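Local coordinates for protein glycosyl hydrolase, family 38 (Enterococcus faecalis, PDB 5KBP) that probably releases alpha-linked mannose from carbohydrates, as a metal-binding alpha-mannosidase of glycoside hydrolase family 38, at residues R303-Q308 with G772-K777; D94-S99 with P712-A717; T391-T396 with G813-N818; E318-P323 with A799-T804. All blocks are in the same frame, centred on the assembly; numbering follows the deposited sequence.

Contact 1. Residues R303-Q308 with G772-K777; sequences RVYLKQ and GEYTFK
V304, Y305 and Q308, on the first turn of helix 304-332, meet Y774, T775 and F776 of strand 772-783, and most of what joins them is apolar. Y305 presents CB to the rim of the Y774 ring, 3.7 Å from CE2 of Y774 and near the plane of that ring. CD1 of Y305 comes to 3.3 Å from OH of Y774, which approaches the Y305 ring obliquely. CG1 of V304 rests against both aromatic side chains, 4.1 Å from CE2 of Y774 and 4.0 Å from CE1 of F776, at the edge of the F776 ring. The axes of 304-308 and 772-777 come within 10.3 Å, and a short branched side chain is enough to meet the rings that the strand extends toward the helix.

The polar contact is modest. Q308 has an extended chain beyond CG, and its NE2 gives a weak hydrogen bond of 2.9 Å to O of T775, with an N-H...O angle of only 126°. The same NE2 is 3.5 Å from CD1 of F776, the amide plane turned 41° from the ring.

Just before the helix, NH1 of R303 donates to OH of Y305 at 2.8 Å, in the guanidinium plane, while salt bridges to E571 and D362 hold the rest of the arginine head. I751 of strand 745-753 touches V304, Y774 and F776. The arrangement is helix-on-sheet packing, segment 304-308 of a middle-domain helix running at 49° to segment 772-777 of the large antiparallel C-terminal sheet.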
loop_
_atom_site.group_PDB
_atom_site.type_symbol
_atom_site.label_atom_id
_atom_site.label_comp_id
_atom_site.label_asym_id
_atom_site.label_seq_id
_atom_site.Cartn_x
_atom_site.Cartn_y
_atom_site.Cartn_z
ATOM N N ARG A 303 -15.147 6.234 -8.058
ATOM C CA ARG A 303 -14.348 6.111 -6.839
ATOM C C ARG A 303 -13.940 7.491 -6.312
ATOM O O ARG A 303 -12.780 7.898 -6.365
ATOM C CB ARG A 303 -13.119 5.232 -7.082
ATOM C CG ARG A 303 -13.432 3.826 -7.569
ATOM C CD ARG A 303 -12.151 3.047 -7.823
ATOM N NE ARG A 303 -12.396 1.704 -8.340
ATOM C CZ ARG A 303 -12.381 0.599 -7.599
ATOM N NH1 ARG A 303 -12.133 0.669 -6.297
ATOM N NH2 ARG A 303 -12.609 -0.580 -8.163
ATOM N N VAL A 304 -14.945 8.198 -5.790
ATOM C CA VAL A 304 -14.760 9.593 -5.396
ATOM C C VAL A 304 -13.723 9.725 -4.286
ATOM O O VAL A 304 -13.075 10.772 -4.153
ATOM C CB VAL A 304 -16.115 10.208 -4.988
ATOM C CG1 VAL A 304 -16.690 9.487 -3.776
ATOM C CG2 VAL A 304 -15.977 11.703 -4.726
ATOM N N TYR A 305 -13.535 8.673 -3.484
ATOM C CA TYR A 305 -12.555 8.739 -2.404
ATOM C C TYR A 305 -11.141 8.928 -2.939
ATOM O O TYR A 305 -10.303 9.542 -2.268
ATOM C CB TYR A 305 -12.639 7.484 -1.534
ATOM C CG TYR A 305 -12.387 6.186 -2.271
ATOM C CD1 TYR A 305 -13.430 5.491 -2.868
ATOM C CD2 TYR A 305 -11.109 5.647 -2.355
ATOM C CE1 TYR A 305 -13.208 4.301 -3.536
ATOM C CE2 TYR A 305 -10.877 4.458 -3.022
ATOM C CZ TYR A 305 -11.930 3.790 -3.610
ATOM O OH TYR A 305 -11.704 2.606 -4.274
ATOM N N LEU A 306 -10.858 8.409 -4.135
ATOM C CA LEU A 306 -9.572 8.676 -4.771
ATOM C C LEU A 306 -9.415 10.159 -5.077
ATOM O O LEU A 306 -8.361 10.753 -4.822
ATOM C CB LEU A 306 -9.437 7.851 -6.053
ATOM C CG LEU A 306 -9.402 6.328 -5.938
ATOM C CD1 LEU A 306 -9.428 5.702 -7.321
ATOM C CD2 LEU A 306 -8.175 5.872 -5.170
ATOM N N LYS A 307 -10.463 10.776 -5.632
ATOM C CA LYS A 307 -10.400 12.194 -5.968
ATOM C C LYS A 307 -10.311 13.054 -4.715
ATOM O O LYS A 307 -9.641 14.093 -4.715
ATOM C CB LYS A 307 -11.617 12.595 -6.804
ATOM C CG LYS A 307 -11.509 12.278 -8.292
ATOM C CD LYS A 307 -11.674 10.799 -8.584
ATOM C CE LYS A 307 -11.764 10.553 -10.079
ATOM N NZ LYS A 307 -11.868 9.103 -10.392
ATOM N N GLN A 308 -10.984 12.642 -3.638
ATOM C CA GLN A 308 -10.911 13.393 -2.389
ATOM C C GLN A 308 -9.509 13.335 -1.796
ATOM O O GLN A 308 -8.969 14.356 -1.355
ATOM C CB GLN A 308 -11.943 12.860 -1.396
ATOM C CG GLN A 308 -13.381 13.156 -1.785
ATOM C CD GLN A 308 -14.383 12.620 -0.782
ATOM O OE1 GLN A 308 -14.204 11.536 -0.226
ATOM N NE2 GLN A 308 -15.443 13.381 -0.543
ATOM N N GLY A 772 -19.538 2.445 2.397
ATOM C CA GLY A 772 -18.997 2.878 3.664
ATOM C C GLY A 772 -19.293 4.339 3.927
ATOM O O GLY A 772 -20.151 4.949 3.280
ATOM N N GLU A 773 -18.564 4.895 4.893
ATOM C CA GLU A 773 -18.756 6.274 5.317
ATOM C C GLU A 773 -18.067 7.236 4.357
ATOM O O GLU A 773 -16.938 6.999 3.919
ATOM C CB GLU A 773 -18.204 6.473 6.730
ATOM C CG GLU A 773 -18.859 5.611 7.801
ATOM C CD GLU A 773 -19.998 6.320 8.507
ATOM O OE1 GLU A 773 -20.870 5.631 9.077
ATOM O OE2 GLU A 773 -20.021 7.569 8.491
ATOM N N TYR A 774 -18.752 8.333 4.039
ATOM C CA TYR A 774 -18.218 9.346 3.141
ATOM C C TYR A 774 -18.640 10.727 3.617
ATOM O O TYR A 774 -19.733 10.908 4.159
ATOM C CB TYR A 774 -18.684 9.131 1.694
ATOM C CG TYR A 774 -17.972 8.001 0.989
ATOM C CD1 TYR A 774 -18.437 6.696 1.079
ATOM C CD2 TYR A 774 -16.828 8.237 0.238
ATOM C CE1 TYR A 774 -17.785 5.660 0.440
ATOM C CE2 TYR A 774 -16.169 7.208 -0.407
ATOM C CZ TYR A 774 -16.653 5.922 -0.302
ATOM O OH TYR A 774 -15.998 4.894 -0.942
ATOM N N THR A 775 -17.757 11.700 3.406
ATOM C CA THR A 775 -18.016 13.095 3.747
ATOM C C THR A 775 -17.644 13.956 2.551
ATOM O O THR A 775 -16.487 13.950 2.117
ATOM C CB THR A 775 -17.223 13.527 4.983
ATOM O OG1 THR A 775 -17.604 12.722 6.105
ATOM C CG2 THR A 775 -17.487 14.992 5.297
ATOM N N PHE A 776 -18.616 14.693 2.023
ATOM C CA PHE A 776 -18.425 15.543 0.856
ATOM C C PHE A 776 -18.440 17.001 1.296
ATOM O O PHE A 776 -19.415 17.462 1.898
ATOM C CB PHE A 776 -19.507 15.285 -0.191
ATOM C CG PHE A 776 -19.747 13.828 -0.464
ATOM C CD1 PHE A 776 -18.871 13.106 -1.254
ATOM C CD2 PHE A 776 -20.848 13.181 0.073
ATOM C CE1 PHE A 776 -19.086 11.761 -1.502
ATOM C CE2 PHE A 776 -21.070 11.839 -0.173
ATOM C CZ PHE A 776 -20.188 11.128 -0.963
ATOM N N LYS A 777 -17.361 17.720 0.994
ATOM C CA LYS A 777 -17.217 19.126 1.349
ATOM C C LYS A 777 -17.392 19.977 0.099
ATOM O O LYS A 777 -16.670 19.795 -0.887
ATOM C CB LYS A 777 -15.859 19.393 1.999
ATOM C CG LYS A 777 -15.666 18.702 3.338
ATOM C CD LYS A 777 -14.324 19.061 3.955
ATOM C CE LYS A 777 -14.134 18.379 5.299
ATOM N NZ LYS A 777 -12.823 18.719 5.917
#

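Contact 2. Residues D94-S99 with P712-A717; sequences DDFLIS and PQHQQA
In Q716 CG is anti to the carbonyl carbon, and the bend at chi2 (-84°) turns CD toward loop 94-99, where the terminal amide meets the backbone of F96 and I98. F96 and H714 likewise set CG anti to the carbonyl carbon, and their side chains cross at about a right angle with CB of F96 3.6 Å from CB of H714. The rings are nearly parallel, 18° between planes, but slid apart, centroids 5.1 Å from each other, and barely overlap; CD2 of F96 lies over one face of the imidazole near its rim. Flat F96 and H714 can lie against each other, though ND1 of H714 is buried here without a partner in the model.

Glutamine is long enough to span the gap and donate to a loop carbonyl. NE2 of Q716 gives a 2.8 Å hydrogen bond to O of F96, at 148°; the donor stands above the carbonyl plane. O of I98 is 3.0 Å from NE2 of Q716. The loop is shaped by an Asx motif, N of L97 donating to OD1 of D94 at 2.9 Å.

S99 is the N-cap of helix 100-117; its OG caps a backbone N of that helix and hydrogen-bonds to E318 of helix 304-332. L97 packs on K307 of the latter, while Q713 bonds through its backbone to Y738 of the adjoining strand 737-740, and Q715 to N736 just before it.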
loop_
_atom_site.group_PDB
_atom_site.type_symbol
_atom_site.label_atom_id
_atom_site.label_comp_id
_atom_site.label_asym_id
_atom_site.label_seq_id
_atom_site.Cartn_x
_atom_site.Cartn_y
_atom_site.Cartn_z
ATOM N N ASP A 94 -3.886 11.851 -16.372
ATOM C CA ASP A 94 -5.153 12.411 -16.812
ATOM C C ASP A 94 -5.097 13.920 -16.616
ATOM O O ASP A 94 -4.740 14.396 -15.533
ATOM C CB ASP A 94 -6.326 11.814 -16.036
ATOM C CG ASP A 94 -7.664 12.367 -16.491
ATOM O OD1 ASP A 94 -8.055 13.453 -16.014
ATOM O OD2 ASP A 94 -8.321 11.721 -17.334
ATOM N N ASP A 95 -5.446 14.667 -17.663
ATOM C CA ASP A 95 -5.246 16.113 -17.638
ATOM C C ASP A 95 -6.137 16.788 -16.602
ATOM O O ASP A 95 -5.653 17.537 -15.746
ATOM C CB ASP A 95 -5.495 16.699 -19.028
ATOM C CG ASP A 95 -4.270 16.619 -19.920
ATOM O OD1 ASP A 95 -3.166 16.380 -19.388
ATOM O OD2 ASP A 95 -4.408 16.805 -21.148
ATOM N N PHE A 96 -7.444 16.528 -16.655
ATOM C CA PHE A 96 -8.393 17.296 -15.859
ATOM C C PHE A 96 -8.496 16.832 -14.412
ATOM O O PHE A 96 -8.921 17.618 -13.558
ATOM C CB PHE A 96 -9.780 17.244 -16.507
ATOM C CG PHE A 96 -9.853 17.929 -17.842
ATOM C CD1 PHE A 96 -9.824 19.312 -17.926
ATOM C CD2 PHE A 96 -9.959 17.192 -19.010
ATOM C CE1 PHE A 96 -9.891 19.948 -19.151
ATOM C CE2 PHE A 96 -10.030 17.823 -20.240
ATOM C CZ PHE A 96 -9.996 19.202 -20.309
ATOM N N LEU A 97 -8.122 15.591 -14.109
ATOM C CA LEU A 97 -8.353 15.035 -12.781
ATOM C C LEU A 97 -7.195 15.255 -11.813
ATOM O O LEU A 97 -7.287 14.820 -10.661
ATOM C CB LEU A 97 -8.664 13.539 -12.882
ATOM C CG LEU A 97 -10.059 13.221 -13.423
ATOM C CD1 LEU A 97 -10.312 11.724 -13.423
ATOM C CD2 LEU A 97 -11.108 13.948 -12.600
ATOM N N ILE A 98 -6.118 15.910 -12.238
ATOM C CA ILE A 98 -5.039 16.274 -11.330
ATOM C C ILE A 98 -4.908 17.791 -11.316
ATOM O O ILE A 98 -5.339 18.487 -12.240
ATOM C CB ILE A 98 -3.697 15.609 -11.699
ATOM C CG1 ILE A 98 -3.120 16.211 -12.979
ATOM C CG2 ILE A 98 -3.874 14.108 -11.850
ATOM C CD1 ILE A 98 -1.738 15.694 -13.311
ATOM N N SER A 99 -4.303 18.300 -10.247
ATOM C CA SER A 99 -4.235 19.739 -10.037
ATOM C C SER A 99 -3.377 20.409 -11.105
ATOM O O SER A 99 -2.630 19.762 -11.845
ATOM C CB SER A 99 -3.679 20.056 -8.647
ATOM O OG SER A 99 -2.332 19.633 -8.526
ATOM N N PRO A 712 -21.783 15.242 -18.932
ATOM C CA PRO A 712 -20.895 15.350 -17.766
ATOM C C PRO A 712 -19.585 16.028 -18.138
ATOM O O PRO A 712 -18.934 15.659 -19.119
ATOM C CB PRO A 712 -20.683 13.892 -17.346
ATOM C CG PRO A 712 -20.846 13.121 -18.610
ATOM C CD PRO A 712 -21.883 13.856 -19.422
ATOM N N GLN A 713 -19.200 17.023 -17.346
ATOM C CA GLN A 713 -17.992 17.797 -17.579
ATOM C C GLN A 713 -17.058 17.687 -16.382
ATOM O O GLN A 713 -17.481 17.395 -15.259
ATOM C CB GLN A 713 -18.323 19.270 -17.847
ATOM C CG GLN A 713 -19.081 19.517 -19.136
ATOM C CD GLN A 713 -18.222 19.301 -20.365
ATOM O OE1 GLN A 713 -16.996 19.375 -20.302
ATOM N NE2 GLN A 713 -18.866 19.031 -21.494
ATOM N N HIS A 714 -15.774 17.932 -16.634
ATOM C CA HIS A 714 -14.763 17.927 -15.587
ATOM C C HIS A 714 -14.659 19.308 -14.955
ATOM O O HIS A 714 -14.719 20.328 -15.645
ATOM C CB HIS A 714 -13.398 17.519 -16.145
ATOM C CG HIS A 714 -13.402 16.212 -16.874
ATOM N ND1 HIS A 714 -13.805 16.093 -18.187
ATOM C CD2 HIS A 714 -13.041 14.968 -16.477
ATOM C CE1 HIS A 714 -13.696 14.831 -18.566
ATOM N NE2 HIS A 714 -13.236 14.129 -17.547
ATOM N N GLN A 715 -14.498 19.336 -13.635
ATOM C CA GLN A 715 -14.240 20.571 -12.916
ATOM C C GLN A 715 -13.130 20.341 -11.903
ATOM O O GLN A 715 -12.892 19.217 -11.454
ATOM C CB GLN A 715 -15.490 21.101 -12.197
ATOM C CG GLN A 715 -15.895 20.299 -10.970
ATOM C CD GLN A 715 -17.022 20.950 -10.191
ATOM O OE1 GLN A 715 -17.275 22.146 -10.329
ATOM N NE2 GLN A 715 -17.709 20.162 -9.372
ATOM N N GLN A 716 -12.446 21.426 -11.554
ATOM C CA GLN A 716 -11.421 21.380 -10.521
ATOM C C GLN A 716 -11.986 21.882 -9.200
ATOM O O GLN A 716 -12.478 21.093 -8.387
ATOM C CB GLN A 716 -10.201 22.206 -10.935
ATOM C CG GLN A 716 -9.222 21.471 -11.838
ATOM C CD GLN A 716 -8.238 20.616 -11.061
ATOM O OE1 GLN A 716 -7.623 21.077 -10.100
ATOM N NE2 GLN A 716 -8.086 19.362 -11.474
ATOM N N ALA A 717 -11.936 23.195 -8.986
ATOM C CA ALA A 717 -12.320 23.776 -7.707
ATOM C C ALA A 717 -13.736 24.333 -7.684
ATOM O O ALA A 717 -14.331 24.414 -6.605
ATOM C CB ALA A 717 -11.339 24.885 -7.312
#

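Contact 3. Residues T391-T396 with G813-N818; sequences TEAIDT and GKLAPN
O of A393 takes a 2.8 Å hydrogen bond from N of L815, nearly straight at 165°, and is approached by two more groups of loop 813-818. N of K814 stands 3.0 Å from O of A393, and CA of G813 makes a CA-H...O contact with O of A393 at 3.2 Å. The motif is a single beta bridge between I394 and L815, formed as the chain leaves helix 362-393 and becomes extended at I394. Its second bond runs the other way, from N of D395 to O of L815 at 3.1 Å and 163°.

Glycine suits position 813: a CB there would clash with the backbone of A393, I394 and D395. Small A393 leaves room for the leucine, its CB 3.9 Å from CD1 of L815, and V331 of helix 304-332 touches both residues. I394 points its CB away from the loop, yet CG2, anti to the backbone N, comes back beside the chain to meet P817, while W504 and S506 of strand 503-511 pack against the isoleucine. D395 sends its carboxylate past G813, and OD1 finds its hydrogen bond with S397. W504 also donates through NE1 to O of A816. The bridge thus joins a helix end to the loop leading into strand 819-820, which pairs with strand 503-511 of the antiparallel sheet. Past the bridge, CG of P817 rests 3.6 Å from O of D395.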
loop_
_atom_site.group_PDB
_atom_site.type_symbol
_atom_site.label_atom_id
_atom_site.label_comp_id
_atom_site.label_asym_id
_atom_site.label_seq_id
_atom_site.Cartn_x
_atom_site.Cartn_y
_atom_site.Cartn_z
ATOM N N THR A 391 8.174 28.982 14.088
ATOM C CA THR A 391 7.706 29.407 15.403
ATOM C C THR A 391 8.844 29.497 16.412
ATOM O O THR A 391 8.794 30.331 17.323
ATOM C CB THR A 391 6.622 28.455 15.911
ATOM O OG1 THR A 391 7.114 27.110 15.879
ATOM C CG2 THR A 391 5.375 28.560 15.042
ATOM N N GLU A 392 9.871 28.655 16.274
ATOM C CA GLU A 392 11.029 28.757 17.155
ATOM C C GLU A 392 11.813 30.043 16.927
ATOM O O GLU A 392 12.559 30.465 17.817
ATOM C CB GLU A 392 11.951 27.552 16.964
ATOM C CG GLU A 392 12.292 26.820 18.252
ATOM C CD GLU A 392 11.231 25.812 18.648
ATOM O OE1 GLU A 392 11.340 24.639 18.234
ATOM O OE2 GLU A 392 10.284 26.195 19.365
ATOM N N ALA A 393 11.658 30.672 15.761
ATOM C CA ALA A 393 12.358 31.906 15.438
ATOM C C ALA A 393 11.524 33.156 15.686
ATOM O O ALA A 393 12.049 34.266 15.554
ATOM C CB ALA A 393 12.816 31.887 13.973
ATOM N N ILE A 394 10.250 33.008 16.036
ATOM C CA ILE A 394 9.382 34.157 16.273
ATOM C C ILE A 394 9.619 34.682 17.683
ATOM O O ILE A 394 9.652 33.912 18.650
ATOM C CB ILE A 394 7.907 33.779 16.058
ATOM C CG1 ILE A 394 7.660 33.426 14.590
ATOM C CG2 ILE A 394 6.991 34.913 16.488
ATOM C CD1 ILE A 394 6.224 33.071 14.280
ATOM N N ASP A 395 9.791 35.999 17.801
ATOM C CA ASP A 395 10.028 36.636 19.090
ATOM C C ASP A 395 8.768 36.586 19.945
ATOM O O ASP A 395 7.918 37.479 19.860
ATOM C CB ASP A 395 10.488 38.082 18.892
ATOM C CG ASP A 395 11.111 38.679 20.143
ATOM O OD1 ASP A 395 10.919 38.121 21.244
ATOM O OD2 ASP A 395 11.794 39.717 20.022
ATOM N N THR A 396 8.639 35.550 20.770
ATOM C CA THR A 396 7.483 35.386 21.641
ATOM C C THR A 396 7.696 35.975 23.029
ATOM O O THR A 396 6.772 35.937 23.850
ATOM C CB THR A 396 7.114 33.905 21.763
ATOM O OG1 THR A 396 8.278 33.144 22.114
ATOM C CG2 THR A 396 6.552 33.387 20.449
ATOM N N GLY A 813 13.406 35.835 19.496
ATOM C CA GLY A 813 13.595 35.326 18.155
ATOM C C GLY A 813 13.951 36.437 17.193
ATOM O O GLY A 813 13.834 37.624 17.504
ATOM N N LYS A 814 14.391 36.030 16.005
ATOM C CA LYS A 814 14.787 36.973 14.971
ATOM C C LYS A 814 13.655 37.312 14.011
ATOM O O LYS A 814 13.777 38.282 13.255
ATOM C CB LYS A 814 15.984 36.426 14.186
ATOM C CG LYS A 814 17.133 35.930 15.060
ATOM C CD LYS A 814 17.497 36.930 16.155
ATOM C CE LYS A 814 18.080 38.217 15.591
ATOM N NZ LYS A 814 18.316 39.221 16.666
ATOM N N LEU A 815 12.568 36.548 14.021
ATOM C CA LEU A 815 11.403 36.857 13.205
ATOM C C LEU A 815 10.419 37.711 13.995
ATOM O O LEU A 815 10.280 37.571 15.212
ATOM C CB LEU A 815 10.712 35.579 12.726
ATOM C CG LEU A 815 11.437 34.747 11.667
ATOM C CD1 LEU A 815 10.577 33.570 11.230
ATOM C CD2 LEU A 815 11.816 35.611 10.475
ATOM N N ALA A 816 9.734 38.600 13.283
ATOM C CA ALA A 816 8.770 39.476 13.922
ATOM C C ALA A 816 7.525 38.690 14.331
ATOM O O ALA A 816 7.180 37.688 13.700
ATOM C CB ALA A 816 8.381 40.615 12.985
ATOM N N PRO A 817 6.841 39.117 15.397
ATOM C CA PRO A 817 5.594 38.428 15.778
ATOM C C PRO A 817 4.539 38.460 14.685
ATOM O O PRO A 817 3.790 37.489 14.521
ATOM C CB PRO A 817 5.145 39.193 17.032
ATOM C CG PRO A 817 6.393 39.814 17.567
ATOM C CD PRO A 817 7.212 40.165 16.362
ATOM N N ASN A 818 4.458 39.556 13.935
ATOM C CA ASN A 818 3.580 39.665 12.777
ATOM C C ASN A 818 4.424 40.070 11.579
ATOM O O ASN A 818 5.235 40.997 11.676
ATOM C CB ASN A 818 2.459 40.682 13.014
ATOM C CG ASN A 818 1.684 40.409 14.287
ATOM O OD1 ASN A 818 0.856 39.500 14.339
ATOM N ND2 ASN A 818 1.946 41.198 15.322
#

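Contact 4. Residues E318-P323 with A799-T804; sequences ENIAEP and AQIPFT
N319 and I320 of helix 304-332 receive I801, P802 and T804 of the segment that leads into strand 804-807, with no hydrogen bond between the two segments. The side chains of I801 and N319 cross at about a right angle. CD1 of I801 is 3.7 Å from CB, CG and ND2 of N319, so CB and the amide carbon and nitrogen lie against the methyl. The other branch, CG2 of I801, is 3.8 Å from O of N319. I320 slides past I801 in the opposite direction. With chi1 -52° and chi2 -64°, its chain folds to carry CD1 to 3.9 Å from CG2 of I801, and the same methyl reaches O of P802 at 3.9 Å. CG2 of I320 instead faces T804, 4.1 Å from OG1.

Farther out, T411 accounts for the carbonyl of N319 by donating from OG1. OD1 of N319 takes a weak hydrogen bond from NH2 of R315, which forms a salt bridge with E318, while NE of R315 donates to OE1 of Q800; R315 therefore bonds to both segments. T804 is fixed by backbone bonding to F409 in the adjoining strand 404-410. The helix itself carries a wider pi-type turn at 318-321 and a kink, since N of I320 makes no bond to the preceding turn and the nitrogen of P323 has no hydrogen to give.

Branched isoleucines suit the largely buried apolar part of this surface. Chemically the join is dispersion and shape-fitting, while O and OD1 of N319 are bonded to T411 and R315 outside the two segments.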
loop_
_atom_site.group_PDB
_atom_site.type_symbol
_atom_site.label_atom_id
_atom_site.label_comp_id
_atom_site.label_asym_id
_atom_site.label_seq_id
_atom_site.Cartn_x
_atom_site.Cartn_y
_atom_site.Cartn_z
ATOM N N GLU A 318 1.263 21.529 -2.260
ATOM C CA GLU A 318 1.385 22.785 -2.997
ATOM C C GLU A 318 1.135 23.992 -2.102
ATOM O O GLU A 318 1.828 25.009 -2.215
ATOM C CB GLU A 318 0.411 22.798 -4.176
ATOM C CG GLU A 318 0.495 21.585 -5.081
ATOM C CD GLU A 318 -0.740 21.427 -5.946
ATOM O OE1 GLU A 318 -1.599 22.333 -5.924
ATOM O OE2 GLU A 318 -0.855 20.395 -6.641
ATOM N N ASN A 319 0.151 23.900 -1.208
ATOM C CA ASN A 319 -0.357 25.064 -0.497
ATOM C C ASN A 319 -0.076 25.038 1.000
ATOM O O ASN A 319 -0.452 25.986 1.698
ATOM C CB ASN A 319 -1.864 25.195 -0.739
ATOM C CG ASN A 319 -2.221 25.126 -2.212
ATOM O OD1 ASN A 319 -2.812 24.151 -2.674
ATOM N ND2 ASN A 319 -1.858 26.162 -2.959
ATOM N N ILE A 320 0.573 23.993 1.512
ATOM C CA ILE A 320 0.899 23.926 2.933
ATOM C C ILE A 320 2.398 23.715 3.108
ATOM O O ILE A 320 3.114 24.613 3.567
ATOM C CB ILE A 320 0.111 22.810 3.643
ATOM C CG1 ILE A 320 -1.388 22.934 3.361
ATOM C CG2 ILE A 320 0.369 22.858 5.140
ATOM C CD1 ILE A 320 -2.011 24.192 3.910
ATOM N N ALA A 321 2.879 22.526 2.734
ATOM C CA ALA A 321 4.255 22.141 3.036
ATOM C C ALA A 321 5.260 23.033 2.317
ATOM O O ALA A 321 6.182 23.574 2.938
ATOM C CB ALA A 321 4.478 20.673 2.669
ATOM N N GLU A 322 5.103 23.193 1.002
ATOM C CA GLU A 322 6.065 23.987 0.238
ATOM C C GLU A 322 6.093 25.454 0.650
ATOM O O GLU A 322 7.199 25.993 0.835
ATOM C CB GLU A 322 5.790 23.827 -1.262
ATOM C CG GLU A 322 6.199 22.478 -1.828
ATOM C CD GLU A 322 6.035 22.401 -3.332
ATOM O OE1 GLU A 322 5.442 23.333 -3.914
ATOM O OE2 GLU A 322 6.504 21.411 -3.933
ATOM N N PRO A 323 4.962 26.160 0.802
ATOM C CA PRO A 323 5.058 27.561 1.254
ATOM C C PRO A 323 5.672 27.706 2.635
ATOM O O PRO A 323 6.455 28.637 2.868
ATOM C CB PRO A 323 3.598 28.037 1.225
ATOM C CG PRO A 323 2.922 27.132 0.255
ATOM C CD PRO A 323 3.575 25.801 0.451
ATOM N N ALA A 799 -10.798 28.276 0.140
ATOM C CA ALA A 799 -11.510 27.360 1.026
ATOM C C ALA A 799 -10.826 26.000 1.108
ATOM O O ALA A 799 -10.967 25.297 2.116
ATOM C CB ALA A 799 -12.958 27.201 0.562
ATOM N N GLN A 800 -10.086 25.613 0.067
ATOM C CA GLN A 800 -9.368 24.345 0.071
ATOM C C GLN A 800 -8.063 24.398 0.854
ATOM O O GLN A 800 -7.437 23.350 1.052
ATOM C CB GLN A 800 -9.073 23.900 -1.365
ATOM C CG GLN A 800 -10.279 23.397 -2.132
ATOM C CD GLN A 800 -9.894 22.745 -3.447
ATOM O OE1 GLN A 800 -8.730 22.771 -3.847
ATOM N NE2 GLN A 800 -10.871 22.150 -4.123
ATOM N N ILE A 801 -7.640 25.575 1.302
ATOM C CA ILE A 801 -6.354 25.733 1.975
ATOM C C ILE A 801 -6.594 26.098 3.435
ATOM O O ILE A 801 -6.842 27.270 3.743
ATOM C CB ILE A 801 -5.493 26.796 1.274
ATOM C CG1 ILE A 801 -5.400 26.499 -0.225
ATOM C CG2 ILE A 801 -4.108 26.857 1.899
ATOM C CD1 ILE A 801 -4.700 27.578 -1.020
ATOM N N PRO A 802 -6.521 25.147 4.363
ATOM C CA PRO A 802 -6.819 25.459 5.764
ATOM C C PRO A 802 -5.717 26.289 6.407
ATOM O O PRO A 802 -4.568 26.312 5.959
ATOM C CB PRO A 802 -6.921 24.078 6.416
ATOM C CG PRO A 802 -6.017 23.222 5.588
ATOM C CD PRO A 802 -6.156 23.731 4.175
ATOM N N PHE A 803 -6.094 26.984 7.479
ATOM C CA PHE A 803 -5.119 27.723 8.269
ATOM C C PHE A 803 -4.138 26.764 8.933
ATOM O O PHE A 803 -4.466 25.614 9.241
ATOM C CB PHE A 803 -5.815 28.571 9.336
ATOM C CG PHE A 803 -6.151 29.967 8.888
ATOM C CD1 PHE A 803 -5.147 30.881 8.618
ATOM C CD2 PHE A 803 -7.470 30.370 8.754
ATOM C CE1 PHE A 803 -5.450 32.167 8.210
ATOM C CE2 PHE A 803 -7.779 31.657 8.349
ATOM C CZ PHE A 803 -6.767 32.557 8.077
ATOM N N THR A 804 -2.918 27.247 9.152
ATOM C CA THR A 804 -1.890 26.500 9.867
ATOM C C THR A 804 -1.682 27.168 11.222
ATOM O O THR A 804 -1.109 28.261 11.302
ATOM C CB THR A 804 -0.587 26.445 9.073
ATOM O OG1 THR A 804 -0.779 25.661 7.889
ATOM C CG2 THR A 804 0.522 25.826 9.913
#

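Helix 304-332 is the common thread: its first turn makes contact 1 and a later kinked turn makes contact 4, their centres about 20 Å apart. Contact 2, about 16 Å from contact 1 between centres, touches it where CE of K307 meets CD1 of L97 at 3.8 Å, and it touches contact 4 through S99 and E318. Contact 3 is peripheral, its centre about 20 Å from contact 4, 39 Å from contact 1 and 40 Å from contact 2. The first segments run 94-99, 303-308, 318-323, 391-396; the partners follow as 712-717, 772-777, 799-804 and 813-818, so every pair of contacts crosses along the chain. Late beta-rich chain thus packs back on the N-terminal and middle regions.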